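PDB 2VBF: branched-chain alpha-ketoacid decarboxylase from Lactococcus lactis, which probably decarboxylates branched-chain and aromatic alpha-keto acids to aldehydes, using bound thiamine diphosphate and magnesium. Local coordinates for residues T402-A407 with S416-Q421; E394-E399 with I410-N415; Q215-K220 with I324-D329; L300-K305 with A345-L350; N104-S109 with K148-V153. All blocks are in the same frame, centred on the assembly; numbering follows the deposited sequence. Where two conformers were deposited one is given.

Interaction 1: T402-A407 with S416-Q421; sequences TSFFGA and SRFIGQ. With TPP (thiamine diphosphate), chain F.
The terminal-phosphate oxygen O2B of the thiamine diphosphate is gripped twice by Thr402: Thr402 OG1 donates to TPP O2B over 2.7 Å, and Thr402 N reaches TPP O2B at 3.3 Å. The amide is shared, for Thr402 N also lies 3.2 Å from TPP O1B. Its N-H...O angles of 146° and 150° show that the hydrogen is divided between the two oxygens. Chi1 of 65° sets OG1 between the backbone N and the carbonyl carbon, which turns the hydroxyl toward the phosphate beside its own amide. A phosphate at the start of helix 402-407 would probably be favoured by the helix dipole too. Ser454, Thr483 and Asn479 are among the other groups that bind the cofactor.

Further along, this helix belongs to a beta-alpha-beta unit of the C-terminal domain, between strand 394-398 and the edge strand 417-419. Here the contact with 416-421 is apolar. Phe404 CE1 meets Phe418 CE2 at 4.0 Å, approaching the edge of the Phe418 ring near its plane, and the two side chains cross at about a right angle. The same Phe404 CE1 lies 4.0 Å from Gly420 CA, where the lack of a side chain lets the ring come close to the backbone. On the helix itself, Phe404 CD2 sits 3.9 Å above the plane of the Phe405 ring, over its centre. One turn on, Ala407 CB touches Phe418 CE1 at 4.0 Å, and Phe418 CE1 is also 3.8 Å from Ala407 O.

Interaction 2: E394-E399 with I410-N415; sequences ETIVAE and IFLKSN
The backbones of Ile396 and Leu412 run well apart, with 8.7 Å between their CA atoms, and approach to 7.3 Å between Glu394 CA and Asn415 CA; no hydrogen bond spans the gap. Segment 410-415 has no regular helix or strand, so this is a loop lying against strand 394-398. The space is bridged chiefly by one methyl. Ile396 has CG1 anti to the carbonyl carbon (chi1 -70°) and chi2 extended at -172°, which sends CD1 out toward the loop. There Ile396 CD1 meets Leu412 CD2 at 3.8 Å, the two chains crossing obliquely. A tip-to-tip touch of Ile396 CD1 on Ile410 CD1, at 3.6 Å, is doubtful, because Ile410 has two conformers and the distance describes one of them.

Polar groups of the loop look elsewhere. Leu412 N bonds to Glu271, Ile410 O to Lys266 NZ, and Asn415 N to Asp270, while Glu394 bonds through its carboxylate to Gln536 and through its amide to Ser416. Phe418 of the neighbouring strand also packs on Ile396. With Ile396 and Leu412 meeting through methyls and their polar neighbours bonded outside the contact, loop and strand are held together here by van der Waals contact and exclusion of water, without any directional bond.

Interaction 3: Q215-K220 with I324-D329; sequences QVILSK and ISLNID
Ile217 and Leu326 meet through their branches: Ile217 CG2 lies 3.9 Å from Leu326 CD2, and the two side chains slide past each other in opposite directions. In Ile217, chi1 of -74° leaves CG2 anti to the backbone N and beside the carbonyl carbon, on the side that faces the strand. Leu326 has CG anti to its carbonyl carbon (chi1 -58°); its chain runs on through CD1, and the side branch CD2 is the methyl that meets Ile217.

Toward the start of the strand, Ile324 makes the second touch. Its chain is also extended beyond CB, and the terminal methyl reaches backbone more than side chain: Ile324 CD1 is 3.9 Å from Lys220 O and 4.2 Å from Lys220 CB. Lys220 sets out toward the strand, but the rest of its chain leads away, leaving just the base of the side chain over Ile324.

The two segments belong to the central domain, whose mixed sheet is covered on this side by helix 212-227. Strand 323-326 lies between strands 298-302 and 331-333, and Val346 of helix 343-348 packs against both Ile217 and Leu326.

Within the helix, Ser219 OG donates to Gln215 O at 3.0 Å, tilted 31° from the carbonyl plane. Gln215 O also accepts the helical bond from Ser219 N at 2.9 Å, the two donors arriving from opposite faces of its plane.

Interaction 4: L300-K305 with A345-L350; sequences LMLGVK and AVVSSL
Apolar contact is what joins Leu302 to Val347 and Leu350. The tighter touch is between methyls, Leu302 CD1 to Leu350 CD1 at 3.9 Å, where the two leucines reach toward each other tip to tip. Both have CG anti to the carbonyl carbon and chi2 close to 180°, and these extended chains span the space between strand and helix. The other branch of Leu302 is looser: Leu302 CD2 stands 4.5 Å from Val347 CG2, although these two residues have the closest backbones, with 7.7 Å between Leu302 CA and Val347 CA.

This is helix-on-sheet packing of the central domain. Strand 298-302 lies inside the mixed sheet, parallel to both its neighbours, strands 231-235 and 323-326, and helix 343-348 lies across one face. Leu326 of strand 323-326 packs beside Leu302 on that face.

No hydrogen bond passes between the segments; the strand bonds to its sheet neighbours, and the helical segment bonds within itself. Ser349 N bonds to Val346 O at 3.0 Å and Leu350 N to Val347 O at 3.2 Å, both from i+3 to i, and Leu350 itself is in 3-10 conformation.

Interaction 5: N104-S109 with K148-V153; sequences NGLAGS and KMHEPV
Val153 packs directly against the helix at Ala107, Val153 CG1 lying 3.7 Å from Ala107 CB and 3.8 Å from Ala107 CA. The approach is close at the backbone too, with 5.1 Å between Ala107 CA and Val153 CA, a spacing that the small alanine side chain permits. Val153 CG1 is anti to the carbonyl carbon (chi1 -65°), which lays this methyl on the helix. Beside it, Leu106 CD2 meets His150 CD2 at 3.8 Å. The methyl comes to the imidazole at its edge, near the ring plane, and the two side chains cross at about a right angle.

A second shell fixes these groups. His150 ND1 hydrogen-bonds to Phe146 O one turn back, which limits rotation of the ring, and Tyr184 meets its ring at about 45°. Backbone bonding from Val153 N to His150 O, at 3.1 Å, closes the turn that presents Val153. Helix 97-111 links strands 89-94 and 116-122 of the N-terminal parallel sheet, and the turn leads from helix 145-149 to its outer strand 156-159. The subunit interface is near: Leu100 of the second subunit packs on Ala107, and Met149 of that subunit on Met149 and Pro152.

Leu106 O and Val153 O lie 4.0 Å apart. Val153 O is buried by the contact and has no hydrogen-bonding partner in the model, so cohesion comes from the apolar touches, and the sequestered carbonyl probably carries some energetic cost.

Overall arrangement
All five contacts are buried and none has a hydrogen bond between its segments; Lys220 in interaction 3 is the one exposed participant. Interactions 1 and 2, with centres 7 Å apart, take different pieces of one beta-alpha-beta unit: helix on strand 417-419 in interaction 1, connecting loop on strand 394-398 in interaction 2; Ile419 N probably bonds to Ile396 O. Interactions 3 and 4, also 7 Å apart, set two helices on adjacent strands of the central sheet. Interaction 5 joins a helix to a turn beside the second subunit and touches interaction 1 at Gln421 and Gly108. Aromatic rings and a gripped phosphate distinguish interaction 1; aliphatic methyls dominate 2 to 4; interaction 5 adds an imidazole edge and a partnerless carbonyl.

Interaction 1: T402-A407 with S416-Q421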
# COMPACT_ATOMS: atom_id res chain seq x y z
N THR A 402 14.18 15.64 6.51
CA THR A 402 15.23 16.25 7.33
C THR A 402 15.92 15.20 8.20
O THR A 402 17.12 15.29 8.42
CB THR A 402 14.70 17.42 8.20
OG1 THR A 402 13.74 16.95 9.16
CG2 THR A 402 14.08 18.50 7.31
N SER A 403 15.16 14.21 8.67
CA SER A 403 15.73 13.16 9.55
C SER A 403 16.89 12.39 8.89
O SER A 403 17.98 12.29 9.46
CB SER A 403 14.65 12.18 10.01
OG SER A 403 13.70 12.78 10.86
N PHE A 404 16.66 11.86 7.69
CA PHE A 404 17.73 11.12 7.01
C PHE A 404 18.94 12.00 6.76
O PHE A 404 20.06 11.60 7.07
CB PHE A 404 17.27 10.51 5.69
CG PHE A 404 18.36 9.76 4.97
CD1 PHE A 404 18.69 8.48 5.35
CD2 PHE A 404 19.09 10.36 3.96
CE1 PHE A 404 19.70 7.79 4.71
CE2 PHE A 404 20.09 9.67 3.30
CZ PHE A 404 20.41 8.39 3.69
N PHE A 405 18.73 13.19 6.22
CA PHE A 405 19.87 14.04 5.86
C PHE A 405 20.63 14.57 7.07
O PHE A 405 21.85 14.68 7.02
CB PHE A 405 19.44 15.12 4.88
CG PHE A 405 19.05 14.55 3.55
CD1 PHE A 405 20.02 13.99 2.72
CD2 PHE A 405 17.73 14.52 3.15
CE1 PHE A 405 19.67 13.42 1.50
CE2 PHE A 405 17.37 13.96 1.92
CZ PHE A 405 18.34 13.41 1.10
N GLY A 406 19.93 14.81 8.17
CA GLY A 406 20.57 15.14 9.44
C GLY A 406 21.28 13.98 10.11
O GLY A 406 22.45 14.09 10.51
N ALA A 407 20.57 12.86 10.26
CA ALA A 407 21.11 11.72 11.00
C ALA A 407 22.24 11.03 10.23
O ALA A 407 23.10 10.39 10.84
CB ALA A 407 20.00 10.72 11.32
N SER A 416 27.04 0.13 17.09
CA SER A 416 25.80 0.79 16.71
C SER A 416 25.55 0.67 15.22
O SER A 416 26.48 0.55 14.41
CB SER A 416 25.82 2.25 17.16
OG SER A 416 25.68 2.32 18.57
N ARG A 417 24.27 0.70 14.86
CA ARG A 417 23.85 0.52 13.49
C ARG A 417 22.92 1.63 13.03
O ARG A 417 22.46 2.44 13.83
CB ARG A 417 23.21 -0.84 13.35
CG ARG A 417 24.21 -1.92 13.65
CD ARG A 417 23.74 -3.26 13.19
NE ARG A 417 22.74 -3.85 14.08
CZ ARG A 417 22.99 -4.38 15.28
NH1 ARG A 417 24.22 -4.36 15.79
NH2 ARG A 417 22.00 -4.92 15.99
N PHE A 418 22.69 1.65 11.72
CA PHE A 418 21.87 2.66 11.07
C PHE A 418 20.97 1.95 10.06
O PHE A 418 21.40 1.01 9.37
CB PHE A 418 22.78 3.66 10.37
CG PHE A 418 22.08 4.87 9.83
CD1 PHE A 418 21.97 6.02 10.59
CD2 PHE A 418 21.55 4.87 8.54
CE1 PHE A 418 21.34 7.16 10.08
CE2 PHE A 418 20.92 5.99 8.03
CZ PHE A 418 20.82 7.14 8.80
N ILE A 419 19.73 2.41 9.97
CA ILE A 419 18.82 2.00 8.92
C ILE A 419 18.26 3.27 8.24
O ILE A 419 17.66 4.13 8.89
CB ILE A 419 17.69 1.13 9.43
CG1 ILE A 419 18.23 -0.22 9.90
CG2 ILE A 419 16.63 0.96 8.32
CD1 ILE A 419 17.17 -1.16 10.50
N GLY A 420 18.55 3.38 6.95
CA GLY A 420 17.99 4.40 6.08
C GLY A 420 17.81 3.77 4.70
O GLY A 420 18.44 2.76 4.38
N GLN A 421 16.95 4.37 3.88
CA GLN A 421 16.54 3.77 2.61
C GLN A 421 16.71 4.80 1.48
O GLN A 421 15.74 5.20 0.85
CB GLN A 421 15.08 3.32 2.73
CG GLN A 421 14.61 2.34 1.68
CD GLN A 421 13.10 2.17 1.67
OE1 GLN A 421 12.35 3.15 1.81
NE2 GLN A 421 12.64 0.94 1.52
N1' TPP F . 5.48 8.99 -1.39
C2' TPP F . 6.28 7.94 -1.01
CM2 TPP F . 5.64 6.61 -0.73
N3' TPP F . 7.63 8.13 -0.92
C4' TPP F . 8.20 9.35 -1.21
N4' TPP F . 9.51 9.48 -1.13
C5' TPP F . 7.39 10.43 -1.57
C6' TPP F . 6.02 10.25 -1.66
C7' TPP F . 7.98 11.80 -1.85
N3 TPP F . 8.54 12.42 -0.66
C2 TPP F . 9.87 12.42 -0.27
S1 TPP F . 10.21 13.20 1.10
C5 TPP F . 8.65 13.63 1.24
C4 TPP F . 7.82 13.16 0.23
CM4 TPP F . 6.34 13.43 0.12
C6 TPP F . 8.26 14.50 2.42
C7 TPP F . 8.54 13.89 3.78
O7 TPP F . 8.09 14.83 4.73
PA TPP F . 8.35 14.64 6.29
O1A TPP F . 8.23 13.19 6.70
O2A TPP F . 7.37 15.52 7.03
O3A TPP F . 9.91 15.06 6.45
PB TPP F . 10.52 16.54 6.71
O1B TPP F . 11.42 16.83 5.54
O2B TPP F . 11.34 16.40 7.97
O3B TPP F . 9.42 17.55 6.87

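Interaction 2: E394-E399 with I410-N415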
# COMPACT_ATOMS: atom_id res chain seq x y z
N GLU A 394 23.25 0.80 19.91
CA GLU A 394 21.95 1.34 19.48
C GLU A 394 21.81 1.23 17.98
O GLU A 394 22.80 1.10 17.26
CB GLU A 394 21.82 2.82 19.85
CG GLU A 394 21.73 3.08 21.32
CD GLU A 394 21.56 4.56 21.64
OE1 GLU A 394 22.06 5.42 20.89
OE2 GLU A 394 20.96 4.85 22.67
N THR A 395 20.56 1.29 17.51
CA THR A 395 20.27 1.34 16.09
C THR A 395 19.51 2.64 15.83
O THR A 395 18.46 2.89 16.45
CB THR A 395 19.46 0.10 15.61
OG1 THR A 395 20.23 -1.09 15.85
CG2 THR A 395 19.16 0.20 14.11
N ILE A 396 20.07 3.48 14.95
CA ILE A 396 19.42 4.73 14.53
C ILE A 396 18.68 4.47 13.22
O ILE A 396 19.27 3.97 12.26
CB ILE A 396 20.43 5.88 14.34
CG1 ILE A 396 20.97 6.35 15.71
CG2 ILE A 396 19.77 7.06 13.62
CD1 ILE A 396 21.83 7.62 15.66
N VAL A 397 17.40 4.80 13.20
CA VAL A 397 16.58 4.62 11.99
C VAL A 397 16.09 6.01 11.59
O VAL A 397 15.55 6.75 12.42
CB VAL A 397 15.39 3.66 12.23
CG1 VAL A 397 14.67 3.35 10.92
CG2 VAL A 397 15.83 2.38 12.94
N ALA A 398 16.32 6.39 10.33
CA ALA A 398 16.03 7.77 9.90
C ALA A 398 15.30 7.85 8.56
O ALA A 398 15.77 7.34 7.54
CB ALA A 398 17.30 8.59 9.85
N GLU A 399 14.15 8.52 8.58
CA GLU A 399 13.27 8.59 7.42
C GLU A 399 13.74 9.64 6.41
O GLU A 399 14.33 10.66 6.78
CB GLU A 399 11.85 8.94 7.89
CG GLU A 399 10.77 8.91 6.80
CD GLU A 399 10.73 7.58 6.11
OE1 GLU A 399 10.01 6.68 6.60
OE2 GLU A 399 11.42 7.42 5.09
N ILE A 410 25.95 11.68 11.34
CA ILE A 410 26.37 11.48 12.73
C ILE A 410 27.32 10.27 12.84
O ILE A 410 27.14 9.25 12.17
CB ILE A 410 25.18 11.41 13.73
CG1 ILE A 410 24.50 10.04 13.75
CG2 ILE A 410 24.17 12.52 13.45
CD1 ILE A 410 25.01 9.14 14.86
N PHE A 411 28.36 10.43 13.65
CA PHE A 411 29.29 9.34 13.92
C PHE A 411 28.67 8.44 14.97
O PHE A 411 28.36 8.89 16.07
CB PHE A 411 30.66 9.84 14.40
CG PHE A 411 31.51 10.38 13.30
CD1 PHE A 411 32.42 9.57 12.64
CD2 PHE A 411 31.40 11.70 12.90
CE1 PHE A 411 33.21 10.06 11.62
CE2 PHE A 411 32.19 12.20 11.86
CZ PHE A 411 33.11 11.38 11.23
N LEU A 412 28.47 7.19 14.59
CA LEU A 412 27.89 6.22 15.48
C LEU A 412 28.97 5.70 16.41
O LEU A 412 30.16 5.67 16.07
CB LEU A 412 27.29 5.04 14.71
CG LEU A 412 26.20 5.41 13.70
CD1 LEU A 412 25.84 4.20 12.85
CD2 LEU A 412 24.98 5.97 14.42
N LYS A 413 28.52 5.28 17.59
CA LYS A 413 29.41 4.68 18.58
C LYS A 413 29.57 3.20 18.33
O LYS A 413 29.00 2.62 17.40
CB LYS A 413 28.88 4.99 19.98
CG LYS A 413 28.79 6.49 20.20
CD LYS A 413 28.70 6.90 21.64
CE LYS A 413 28.86 8.42 21.77
NZ LYS A 413 27.96 9.21 20.88
N SER A 414 30.40 2.57 19.16
CA SER A 414 30.72 1.17 18.97
C SER A 414 29.47 0.27 18.97
O SER A 414 28.54 0.49 19.75
CB SER A 414 31.66 0.74 20.09
OG SER A 414 31.04 0.94 21.34
N ASN A 415 29.48 -0.73 18.08
CA ASN A 415 28.40 -1.70 17.91
C ASN A 415 27.03 -1.08 17.62
O ASN A 415 25.98 -1.70 17.85
CB ASN A 415 28.31 -2.64 19.11
CG ASN A 415 27.48 -3.87 18.84
OD1 ASN A 415 27.64 -4.54 17.81
ND2 ASN A 415 26.56 -4.17 19.74

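Interaction 3: Q215-K220 with I324-D329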
# COMPACT_ATOMS: atom_id res chain seq x y z
N GLN A 215 40.51 -16.39 -6.13
CA GLN A 215 41.88 -16.34 -5.60
C GLN A 215 42.71 -15.29 -6.33
O GLN A 215 43.53 -14.61 -5.71
CB GLN A 215 42.55 -17.72 -5.65
CG GLN A 215 43.43 -18.01 -4.44
CD GLN A 215 42.65 -17.98 -3.13
OE1 GLN A 215 41.53 -18.50 -3.03
NE2 GLN A 215 43.24 -17.35 -2.11
N VAL A 216 42.50 -15.16 -7.63
CA VAL A 216 43.12 -14.09 -8.41
C VAL A 216 42.66 -12.71 -7.91
O VAL A 216 43.47 -11.79 -7.78
CB VAL A 216 42.80 -14.20 -9.91
CG1 VAL A 216 43.39 -13.03 -10.67
CG2 VAL A 216 43.33 -15.52 -10.48
N ILE A 217 41.36 -12.57 -7.65
CA ILE A 217 40.82 -11.31 -7.13
C ILE A 217 41.47 -10.98 -5.79
O ILE A 217 41.90 -9.85 -5.57
CB ILE A 217 39.28 -11.34 -6.97
CG1 ILE A 217 38.59 -11.24 -8.34
CG2 ILE A 217 38.81 -10.18 -6.09
CD1 ILE A 217 37.08 -11.33 -8.30
N LEU A 218 41.56 -11.97 -4.90
CA LEU A 218 42.19 -11.76 -3.60
C LEU A 218 43.67 -11.38 -3.71
O LEU A 218 44.14 -10.51 -2.98
CB LEU A 218 42.04 -13.01 -2.72
CG LEU A 218 40.67 -13.11 -2.06
CD1 LEU A 218 40.38 -14.56 -1.68
CD2 LEU A 218 40.59 -12.18 -0.85
N SER A 219 44.38 -12.02 -4.64
CA SER A 219 45.80 -11.72 -4.86
C SER A 219 46.02 -10.30 -5.34
O SER A 219 46.95 -9.62 -4.89
CB SER A 219 46.40 -12.71 -5.86
OG SER A 219 46.43 -14.01 -5.30
N LYS A 220 45.17 -9.85 -6.26
CA LYS A 220 45.24 -8.47 -6.76
C LYS A 220 44.87 -7.45 -5.68
O LYS A 220 45.46 -6.37 -5.62
CB LYS A 220 44.38 -8.30 -8.01
CG LYS A 220 45.17 -8.39 -9.32
CD LYS A 220 44.36 -9.05 -10.43
CE LYS A 220 44.83 -8.61 -11.81
NZ LYS A 220 46.31 -8.73 -12.00
N ILE A 324 39.44 -1.53 -7.37
CA ILE A 324 38.82 -2.85 -7.44
C ILE A 324 37.47 -2.72 -6.73
O ILE A 324 37.42 -2.39 -5.54
CB ILE A 324 39.68 -3.93 -6.77
CG1 ILE A 324 40.95 -4.18 -7.59
CG2 ILE A 324 38.91 -5.25 -6.62
CD1 ILE A 324 41.99 -4.98 -6.88
N SER A 325 36.38 -2.93 -7.46
CA SER A 325 35.04 -2.94 -6.87
C SER A 325 34.49 -4.36 -6.91
O SER A 325 34.67 -5.08 -7.91
CB SER A 325 34.10 -1.95 -7.57
OG SER A 325 33.79 -2.33 -8.89
N LEU A 326 33.87 -4.77 -5.81
CA LEU A 326 33.20 -6.05 -5.69
C LEU A 326 31.74 -5.80 -5.33
O LEU A 326 31.44 -5.08 -4.37
CB LEU A 326 33.86 -6.89 -4.61
CG LEU A 326 35.35 -7.17 -4.81
CD1 LEU A 326 35.90 -7.93 -3.61
CD2 LEU A 326 35.58 -7.93 -6.10
N ASN A 327 30.84 -6.38 -6.12
CA ASN A 327 29.41 -6.33 -5.89
C ASN A 327 28.86 -7.74 -6.01
O ASN A 327 29.54 -8.61 -6.54
CB ASN A 327 28.72 -5.41 -6.92
CG ASN A 327 28.91 -3.94 -6.61
OD1 ASN A 327 29.83 -3.29 -7.12
ND2 ASN A 327 28.04 -3.41 -5.75
N ILE A 328 27.63 -7.94 -5.55
CA ILE A 328 26.97 -9.24 -5.68
C ILE A 328 26.96 -9.69 -7.15
O ILE A 328 27.27 -10.85 -7.44
CB ILE A 328 25.51 -9.20 -5.14
CG1 ILE A 328 25.53 -8.91 -3.64
CG2 ILE A 328 24.80 -10.53 -5.42
CD1 ILE A 328 24.17 -8.51 -3.06
N ASP A 329 26.65 -8.78 -8.07
CA ASP A 329 26.42 -9.16 -9.48
C ASP A 329 27.69 -9.17 -10.33
O ASP A 329 27.75 -9.86 -11.35
CB ASP A 329 25.39 -8.23 -10.13
CG ASP A 329 23.97 -8.52 -9.68
OD1 ASP A 329 23.74 -9.54 -8.98
OD2 ASP A 329 23.09 -7.71 -10.03

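Interaction 4: L300-K305 with A345-L350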
# COMPACT_ATOMS: atom_id res chain seq x y z
N LEU A 300 39.27 0.25 -2.82
CA LEU A 300 38.55 -1.02 -2.75
C LEU A 300 37.09 -0.74 -2.36
O LEU A 300 36.83 -0.31 -1.22
CB LEU A 300 39.20 -1.94 -1.72
CG LEU A 300 38.58 -3.32 -1.46
CD1 LEU A 300 38.63 -4.18 -2.73
CD2 LEU A 300 39.27 -4.03 -0.30
N MET A 301 36.16 -0.95 -3.29
CA MET A 301 34.73 -0.83 -2.98
C MET A 301 34.12 -2.20 -2.74
O MET A 301 34.28 -3.12 -3.57
CB MET A 301 33.94 -0.12 -4.09
CG MET A 301 34.45 1.27 -4.43
SD MET A 301 33.13 2.41 -4.93
CE MET A 301 32.31 1.54 -6.27
N LEU A 302 33.44 -2.35 -1.61
CA LEU A 302 32.80 -3.60 -1.22
C LEU A 302 31.30 -3.38 -1.10
O LEU A 302 30.84 -2.78 -0.13
CB LEU A 302 33.35 -4.08 0.11
CG LEU A 302 34.87 -4.27 0.17
CD1 LEU A 302 35.29 -4.69 1.57
CD2 LEU A 302 35.30 -5.29 -0.84
N GLY A 303 30.56 -3.87 -2.08
CA GLY A 303 29.10 -3.84 -2.04
C GLY A 303 28.45 -2.48 -2.14
O GLY A 303 27.40 -2.25 -1.54
N VAL A 304 29.07 -1.59 -2.91
CA VAL A 304 28.64 -0.20 -3.05
C VAL A 304 27.83 0.03 -4.33
O VAL A 304 28.16 -0.52 -5.38
CB VAL A 304 29.87 0.72 -3.07
CG1 VAL A 304 29.48 2.16 -3.40
CG2 VAL A 304 30.60 0.64 -1.73
N LYS A 305 26.79 0.86 -4.25
CA LYS A 305 26.15 1.37 -5.45
C LYS A 305 26.03 2.87 -5.33
O LYS A 305 25.55 3.37 -4.32
CB LYS A 305 24.78 0.73 -5.73
CG LYS A 305 24.87 -0.74 -6.12
CD LYS A 305 23.54 -1.29 -6.62
CE LYS A 305 23.66 -2.73 -7.10
NZ LYS A 305 22.37 -3.30 -7.58
N ALA A 345 32.01 -15.04 -0.50
CA ALA A 345 33.25 -15.81 -0.45
C ALA A 345 34.47 -14.90 -0.47
O ALA A 345 35.38 -15.05 0.35
CB ALA A 345 33.31 -16.81 -1.62
N VAL A 346 34.49 -13.94 -1.38
CA VAL A 346 35.65 -13.07 -1.51
C VAL A 346 35.79 -12.17 -0.27
O VAL A 346 36.87 -12.08 0.31
CB VAL A 346 35.62 -12.26 -2.82
CG1 VAL A 346 36.80 -11.30 -2.88
CG2 VAL A 346 35.66 -13.21 -4.02
N VAL A 347 34.70 -11.55 0.16
CA VAL A 347 34.76 -10.64 1.31
C VAL A 347 35.20 -11.37 2.58
O VAL A 347 36.01 -10.85 3.35
CB VAL A 347 33.41 -9.91 1.53
CG1 VAL A 347 33.43 -9.10 2.82
CG2 VAL A 347 33.12 -9.03 0.33
N SER A 348 34.70 -12.59 2.78
CA SER A 348 35.06 -13.37 3.97
C SER A 348 36.48 -13.94 3.90
O SER A 348 37.01 -14.40 4.91
CB SER A 348 34.05 -14.50 4.21
OG SER A 348 34.02 -15.41 3.13
N SER A 349 37.11 -13.90 2.72
CA SER A 349 38.50 -14.34 2.57
C SER A 349 39.50 -13.20 2.78
O SER A 349 40.71 -13.42 2.69
CB SER A 349 38.70 -14.99 1.20
OG SER A 349 38.50 -14.05 0.15
N LEU A 350 39.01 -12.00 3.05
CA LEU A 350 39.89 -10.84 3.23
C LEU A 350 40.82 -10.99 4.44
O LEU A 350 41.96 -10.53 4.40
CB LEU A 350 39.10 -9.54 3.33
CG LEU A 350 38.48 -9.01 2.03
CD1 LEU A 350 37.64 -7.77 2.31
CD2 LEU A 350 39.55 -8.71 0.97

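Interaction 5: N104-S109 with K148-V153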
# COMPACT_ATOMS: atom_id res chain seq x y z
N ASN A 104 5.09 -2.59 -2.89
CA ASN A 104 6.05 -1.49 -2.78
C ASN A 104 7.14 -1.78 -1.74
O ASN A 104 8.29 -1.38 -1.90
CB ASN A 104 5.37 -0.19 -2.39
CG ASN A 104 6.33 0.97 -2.34
OD1 ASN A 104 7.12 1.19 -3.27
ND2 ASN A 104 6.28 1.74 -1.24
N GLY A 105 6.75 -2.43 -0.64
CA GLY A 105 7.72 -2.87 0.36
C GLY A 105 8.68 -3.89 -0.22
O GLY A 105 9.89 -3.79 -0.02
N LEU A 106 8.14 -4.86 -0.95
CA LEU A 106 8.99 -5.88 -1.57
C LEU A 106 9.91 -5.27 -2.63
O LEU A 106 11.06 -5.70 -2.77
CB LEU A 106 8.16 -7.03 -2.16
CG LEU A 106 8.86 -8.39 -2.15
CD1 LEU A 106 8.89 -8.97 -0.73
CD2 LEU A 106 8.16 -9.35 -3.14
N ALA A 107 9.41 -4.28 -3.36
CA ALA A 107 10.24 -3.56 -4.34
C ALA A 107 11.42 -2.86 -3.64
O ALA A 107 12.54 -2.90 -4.14
CB ALA A 107 9.38 -2.53 -5.09
N GLY A 108 11.17 -2.25 -2.49
CA GLY A 108 12.27 -1.65 -1.71
C GLY A 108 13.29 -2.65 -1.21
O GLY A 108 14.50 -2.38 -1.19
N SER A 109 12.81 -3.82 -0.81
CA SER A 109 13.69 -4.90 -0.41
C SER A 109 14.51 -5.38 -1.62
O SER A 109 15.66 -5.77 -1.47
CB SER A 109 12.88 -6.05 0.20
OG SER A 109 12.25 -5.62 1.39
N LYS A 148 3.14 -12.86 -11.82
CA LYS A 148 3.81 -12.21 -12.96
C LYS A 148 4.20 -10.76 -12.61
O LYS A 148 5.31 -10.31 -12.91
CB LYS A 148 2.93 -12.22 -14.21
CG LYS A 148 3.58 -11.46 -15.36
CD LYS A 148 2.96 -11.71 -16.70
CE LYS A 148 3.90 -11.21 -17.80
NZ LYS A 148 3.23 -11.05 -19.12
N MET A 149 3.29 -10.04 -11.96
CA MET A 149 3.55 -8.64 -11.57
C MET A 149 4.74 -8.51 -10.61
O MET A 149 5.34 -7.44 -10.52
CB MET A 149 2.30 -7.98 -10.97
CG MET A 149 1.18 -7.82 -11.99
SD MET A 149 -0.47 -7.58 -11.32
CE MET A 149 -0.30 -5.96 -10.57
N HIS A 150 5.09 -9.59 -9.91
CA HIS A 150 6.24 -9.56 -9.01
C HIS A 150 7.59 -9.87 -9.69
O HIS A 150 8.63 -9.85 -9.03
CB HIS A 150 6.02 -10.54 -7.86
CG HIS A 150 5.09 -10.03 -6.80
ND1 HIS A 150 3.72 -10.06 -6.95
CD2 HIS A 150 5.33 -9.47 -5.60
CE1 HIS A 150 3.15 -9.55 -5.87
NE2 HIS A 150 4.11 -9.17 -5.04
N GLU A 151 7.57 -10.21 -10.97
CA GLU A 151 8.80 -10.62 -11.65
C GLU A 151 9.94 -9.59 -11.51
O GLU A 151 11.05 -9.98 -11.14
CB GLU A 151 8.53 -10.98 -13.12
CG GLU A 151 7.84 -12.33 -13.24
CD GLU A 151 7.40 -12.69 -14.66
OE1 GLU A 151 7.75 -11.97 -15.63
OE2 GLU A 151 6.70 -13.71 -14.79
N PRO A 152 9.67 -8.29 -11.74
CA PRO A 152 10.79 -7.34 -11.65
C PRO A 152 11.35 -7.05 -10.26
O PRO A 152 12.41 -6.42 -10.16
CB PRO A 152 10.18 -6.05 -12.22
CG PRO A 152 8.99 -6.52 -13.03
CD PRO A 152 8.44 -7.62 -12.20
N VAL A 153 10.65 -7.47 -9.20
CA VAL A 153 11.03 -7.15 -7.84
C VAL A 153 11.28 -8.40 -6.97
O VAL A 153 11.28 -8.35 -5.74
CB VAL A 153 9.97 -6.20 -7.18
CG1 VAL A 153 9.94 -4.86 -7.91
CG2 VAL A 153 8.58 -6.85 -7.16